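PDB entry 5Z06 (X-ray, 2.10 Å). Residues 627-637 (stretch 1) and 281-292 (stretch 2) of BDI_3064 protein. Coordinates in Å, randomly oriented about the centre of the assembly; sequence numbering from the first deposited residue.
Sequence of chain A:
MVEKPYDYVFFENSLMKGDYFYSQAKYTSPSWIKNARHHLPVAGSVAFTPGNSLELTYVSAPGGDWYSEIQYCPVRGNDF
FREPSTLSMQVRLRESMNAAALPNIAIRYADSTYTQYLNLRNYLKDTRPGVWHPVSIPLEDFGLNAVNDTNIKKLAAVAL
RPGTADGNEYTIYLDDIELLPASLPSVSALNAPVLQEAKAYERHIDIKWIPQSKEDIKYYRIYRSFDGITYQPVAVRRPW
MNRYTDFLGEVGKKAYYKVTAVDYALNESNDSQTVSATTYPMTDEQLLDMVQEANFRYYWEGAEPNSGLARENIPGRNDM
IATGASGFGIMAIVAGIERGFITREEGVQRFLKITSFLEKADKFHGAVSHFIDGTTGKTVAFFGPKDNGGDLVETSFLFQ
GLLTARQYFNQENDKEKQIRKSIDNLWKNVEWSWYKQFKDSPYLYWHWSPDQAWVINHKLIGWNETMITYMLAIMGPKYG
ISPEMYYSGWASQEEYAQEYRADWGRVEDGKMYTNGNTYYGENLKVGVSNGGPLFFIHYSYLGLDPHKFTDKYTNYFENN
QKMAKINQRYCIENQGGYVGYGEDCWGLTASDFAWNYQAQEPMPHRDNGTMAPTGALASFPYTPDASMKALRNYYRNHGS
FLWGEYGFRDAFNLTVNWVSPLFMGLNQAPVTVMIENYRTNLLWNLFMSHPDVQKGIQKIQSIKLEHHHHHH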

# COMPACT_ATOMS: atom_id res chain seq x y z
N SER A 627 12.35 15.11 6.86
CA SER A 627 11.36 14.55 5.95
C SER A 627 11.66 14.96 4.52
O SER A 627 11.47 14.19 3.60
CB SER A 627 9.94 14.95 6.35
OG SER A 627 9.58 14.44 7.62
N MET A 628 12.14 16.17 4.33
CA MET A 628 12.51 16.63 3.00
C MET A 628 13.71 15.83 2.48
O MET A 628 13.76 15.49 1.32
CB MET A 628 12.82 18.12 2.99
CG MET A 628 12.92 18.70 1.60
SD MET A 628 11.33 18.65 0.76
CE MET A 628 11.77 17.76 -0.73
N LYS A 629 14.64 15.50 3.36
CA LYS A 629 15.78 14.66 2.97
C LYS A 629 15.32 13.30 2.50
O LYS A 629 15.76 12.83 1.46
CB LYS A 629 16.78 14.51 4.11
CG LYS A 629 17.60 15.76 4.39
CD LYS A 629 18.61 15.45 5.48
CE LYS A 629 19.12 16.69 6.18
NZ LYS A 629 20.12 17.38 5.37
N ALA A 630 14.40 12.71 3.26
CA ALA A 630 13.81 11.42 2.91
C ALA A 630 13.14 11.49 1.56
O ALA A 630 13.39 10.66 0.69
CB ALA A 630 12.80 11.01 3.96
N LEU A 631 12.30 12.49 1.39
CA LEU A 631 11.59 12.69 0.14
C LEU A 631 12.56 12.73 -1.04
O LEU A 631 12.38 12.02 -2.02
CB LEU A 631 10.81 13.98 0.21
CG LEU A 631 9.77 14.20 -0.85
CD1 LEU A 631 8.81 15.29 -0.37
CD2 LEU A 631 10.36 14.57 -2.21
N ARG A 632 13.59 13.56 -0.93
CA ARG A 632 14.58 13.71 -2.00
C ARG A 632 15.29 12.42 -2.32
O ARG A 632 15.49 12.10 -3.49
CB ARG A 632 15.61 14.71 -1.60
CG ARG A 632 15.15 16.15 -1.64
CD ARG A 632 16.36 17.02 -1.40
NE ARG A 632 16.01 18.27 -0.75
CZ ARG A 632 16.35 18.63 0.47
NH1 ARG A 632 17.08 17.84 1.27
NH2 ARG A 632 15.95 19.82 0.92
N ASN A 633 15.67 11.68 -1.28
CA ASN A 633 16.31 10.40 -1.40
C ASN A 633 15.39 9.38 -2.03
O ASN A 633 15.74 8.72 -3.02
CB ASN A 633 16.70 9.92 -0.00
CG ASN A 633 17.47 8.61 -0.03
OD1 ASN A 633 18.28 8.40 -0.93
ND2 ASN A 633 17.23 7.76 0.97
N TYR A 634 14.20 9.23 -1.46
CA TYR A 634 13.23 8.25 -1.97
C TYR A 634 12.94 8.44 -3.45
O TYR A 634 12.88 7.47 -4.22
CB TYR A 634 11.93 8.33 -1.17
CG TYR A 634 12.02 7.94 0.27
CD1 TYR A 634 13.07 7.16 0.74
CD2 TYR A 634 11.02 8.31 1.16
CE1 TYR A 634 13.14 6.80 2.07
CE2 TYR A 634 11.07 7.93 2.48
CZ TYR A 634 12.15 7.19 2.93
OH TYR A 634 12.22 6.81 4.24
N TYR A 635 12.74 9.70 -3.83
CA TYR A 635 12.48 10.04 -5.21
C TYR A 635 13.73 9.93 -6.07
O TYR A 635 13.75 9.16 -7.02
CB TYR A 635 11.90 11.42 -5.31
CG TYR A 635 11.51 11.77 -6.70
CD1 TYR A 635 10.51 11.07 -7.37
CD2 TYR A 635 12.16 12.80 -7.39
CE1 TYR A 635 10.17 11.38 -8.68
CE2 TYR A 635 11.83 13.10 -8.69
CZ TYR A 635 10.83 12.39 -9.34
OH TYR A 635 10.51 12.72 -10.63
N ARG A 636 14.77 10.70 -5.75
CA ARG A 636 15.89 10.83 -6.68
C ARG A 636 16.77 9.62 -6.70
O ARG A 636 17.26 9.30 -7.75
CB ARG A 636 16.75 12.04 -6.39
CG ARG A 636 16.09 13.32 -6.83
CD ARG A 636 16.87 14.50 -6.30
NE ARG A 636 16.25 15.73 -6.79
CZ ARG A 636 16.08 16.84 -6.10
NH1 ARG A 636 16.47 16.93 -4.85
NH2 ARG A 636 15.49 17.88 -6.66
N ASN A 637 16.98 8.97 -5.56
CA ASN A 637 17.89 7.82 -5.48
C ASN A 637 17.17 6.51 -5.61
O ASN A 637 17.64 5.64 -6.35
CB ASN A 637 18.70 7.83 -4.19
CG ASN A 637 19.58 9.05 -4.09
OD1 ASN A 637 20.20 9.45 -5.09
ND2 ASN A 637 19.62 9.67 -2.92
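Stretch 2 281-292: PMTDEQLLDMVQ

Helices that meet at a steep angle cannot share a long seam; they pack around a small number of well-placed side chains, and the pairing of residues 281-292 with residues 627-637 of BDI_3064 illustrates the principle. The first stretch is helical over most of its length, continuing a helix that begins earlier in the chain. The second stretch enters as an extended segment, Pro281 to Thr283, and turns into a helix at Asp284 that runs on past Gln292. Thr283 is the N-cap: its OG1 accepts from Gln286 N at 3.1 Å, while Thr283 N donates to Gln286 OE1 at 3.0 Å, so side chain and backbone close on each other where the helix starts. The N-to-C directions of the two helices differ by 72°, closer to perpendicular than to parallel, and their axes approach to 10.9 Å; together the stretches bury 516 Å².

The central bump is Leu287. Its side chain is a knob in a hollow formed by Met628, Leu631, Tyr635 and Arg636, residues that recur on one side of the first helix at spacings of three, four and one. Around this knob, Leu287 CD1 lies 3.9 Å from Met628 CE and 3.6 Å from Arg636 NH2, over one face of that guanidinium; Leu287 CD2 is 3.8 Å from Tyr635 CD2, and Leu287 CB is 3.9 Å from Leu631 CD2.

Beside this knob, Leu631 also reaches toward the second helix, its methyls lying between Leu288 and Val291, with Leu631 CD1 3.8 Å from Leu288 CD2 and Leu631 CD2 3.7 Å from Val291 CG2. Met628 adds to the same apolar patch, its SD 4.0 Å from Leu288 CD2. Met290 meets the flat surface of Tyr635 instead: Met290 CE lies 3.4 Å from Tyr635 CE1 and almost above the ring centre, a CH-pi contact, while the sulfur is also over the face.

Polar groups border this apolar fit. The CA-to-CB bonds of Arg632 and Asp284 point sideways, yet the ends of both side chains come nearer and join in a two-pronged salt bridge. Arg632 NE donates to Asp284 OD1 at 3.0 Å and Arg632 NH2 to Asp284 OD2 at 2.8 Å, both nearly straight, as expected when a carboxylate lies at the edge of a guanidinium. A water extends the network, donating to Asp284 OD1 at 2.6 Å and accepting from Arg636 NH1 at 3.0 Å. Arg636 thus offers a face to the leucine knob while its edge lies beside the extended segment before the helix, where Arg636 NH2 is 3.1 Å from Met282 O.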

# COMPACT_ATOMS: atom_id res chain seq x y z
N PRO A 281 14.69 20.12 -13.83
CA PRO A 281 15.05 20.20 -12.42
C PRO A 281 13.90 20.73 -11.58
O PRO A 281 13.17 21.63 -12.01
CB PRO A 281 16.24 21.16 -12.39
CG PRO A 281 16.44 21.64 -13.77
CD PRO A 281 15.44 21.03 -14.68
N MET A 282 13.76 20.16 -10.39
CA MET A 282 12.69 20.52 -9.48
C MET A 282 13.25 21.05 -8.17
O MET A 282 14.20 20.53 -7.62
CB MET A 282 11.77 19.33 -9.26
CG MET A 282 10.82 19.08 -10.42
SD MET A 282 9.84 17.58 -10.25
CE MET A 282 8.73 18.05 -8.94
N THR A 283 12.64 22.12 -7.70
CA THR A 283 12.89 22.62 -6.37
C THR A 283 12.18 21.70 -5.37
O THR A 283 11.34 20.85 -5.74
CB THR A 283 12.25 24.02 -6.19
OG1 THR A 283 10.84 23.87 -6.36
CG2 THR A 283 12.85 25.09 -7.18
N ASP A 284 12.48 21.90 -4.11
CA ASP A 284 11.77 21.20 -3.04
C ASP A 284 10.28 21.48 -3.08
O ASP A 284 9.49 20.57 -2.82
CB ASP A 284 12.31 21.61 -1.69
CG ASP A 284 13.70 21.09 -1.43
OD1 ASP A 284 14.16 20.15 -2.13
OD2 ASP A 284 14.34 21.64 -0.49
N GLU A 285 9.90 22.72 -3.40
CA GLU A 285 8.49 23.09 -3.50
C GLU A 285 7.79 22.25 -4.54
O GLU A 285 6.74 21.69 -4.28
CB GLU A 285 8.32 24.59 -3.83
CG GLU A 285 8.65 25.52 -2.67
CD GLU A 285 7.64 25.43 -1.55
OE1 GLU A 285 6.46 25.76 -1.78
OE2 GLU A 285 8.03 25.01 -0.43
N GLN A 286 8.40 22.15 -5.71
CA GLN A 286 7.89 21.30 -6.78
C GLN A 286 7.83 19.86 -6.37
O GLN A 286 6.86 19.14 -6.69
CB GLN A 286 8.71 21.49 -8.06
CG GLN A 286 8.47 22.85 -8.73
CD GLN A 286 9.42 23.13 -9.88
OE1 GLN A 286 10.64 23.13 -9.70
NE2 GLN A 286 8.87 23.39 -11.07
N LEU A 287 8.86 19.40 -5.66
CA LEU A 287 8.84 18.03 -5.13
C LEU A 287 7.68 17.79 -4.17
O LEU A 287 7.01 16.79 -4.27
CB LEU A 287 10.15 17.68 -4.47
CG LEU A 287 11.33 17.49 -5.42
CD1 LEU A 287 12.58 17.35 -4.55
CD2 LEU A 287 11.15 16.30 -6.35
N LEU A 288 7.45 18.73 -3.26
CA LEU A 288 6.30 18.65 -2.37
C LEU A 288 5.01 18.56 -3.14
O LEU A 288 4.19 17.72 -2.83
CB LEU A 288 6.26 19.84 -1.42
CG LEU A 288 7.39 19.86 -0.39
CD1 LEU A 288 7.40 21.19 0.34
CD2 LEU A 288 7.31 18.67 0.55
N ASP A 289 4.83 19.42 -4.15
CA ASP A 289 3.65 19.40 -5.01
C ASP A 289 3.43 18.06 -5.64
O ASP A 289 2.32 17.58 -5.69
CB ASP A 289 3.75 20.42 -6.17
CG ASP A 289 3.72 21.85 -5.72
OD1 ASP A 289 3.30 22.13 -4.59
OD2 ASP A 289 4.13 22.72 -6.50
N MET A 290 4.50 17.51 -6.21
CA MET A 290 4.45 16.25 -6.92
C MET A 290 4.10 15.12 -5.95
O MET A 290 3.25 14.29 -6.25
CB MET A 290 5.80 15.96 -7.57
CG MET A 290 5.94 14.58 -8.19
SD MET A 290 7.68 14.31 -8.53
CE MET A 290 8.29 13.67 -6.97
N VAL A 291 4.75 15.09 -4.80
CA VAL A 291 4.50 14.03 -3.84
C VAL A 291 3.06 14.10 -3.34
O VAL A 291 2.38 13.10 -3.27
CB VAL A 291 5.50 14.06 -2.68
CG1 VAL A 291 5.13 13.04 -1.60
CG2 VAL A 291 6.89 13.74 -3.22
N GLN A 292 2.61 15.30 -3.00
CA GLN A 292 1.26 15.50 -2.57
C GLN A 292 0.29 15.03 -3.64
O GLN A 292 -0.68 14.35 -3.34
CB GLN A 292 1.00 16.97 -2.29
CG GLN A 292 1.58 17.47 -1.00
CD GLN A 292 1.03 18.84 -0.66
OE1 GLN A 292 1.37 19.82 -1.31
NE2 GLN A 292 0.19 18.91 0.37
O HOH W 1 15.43 19.64 -4.29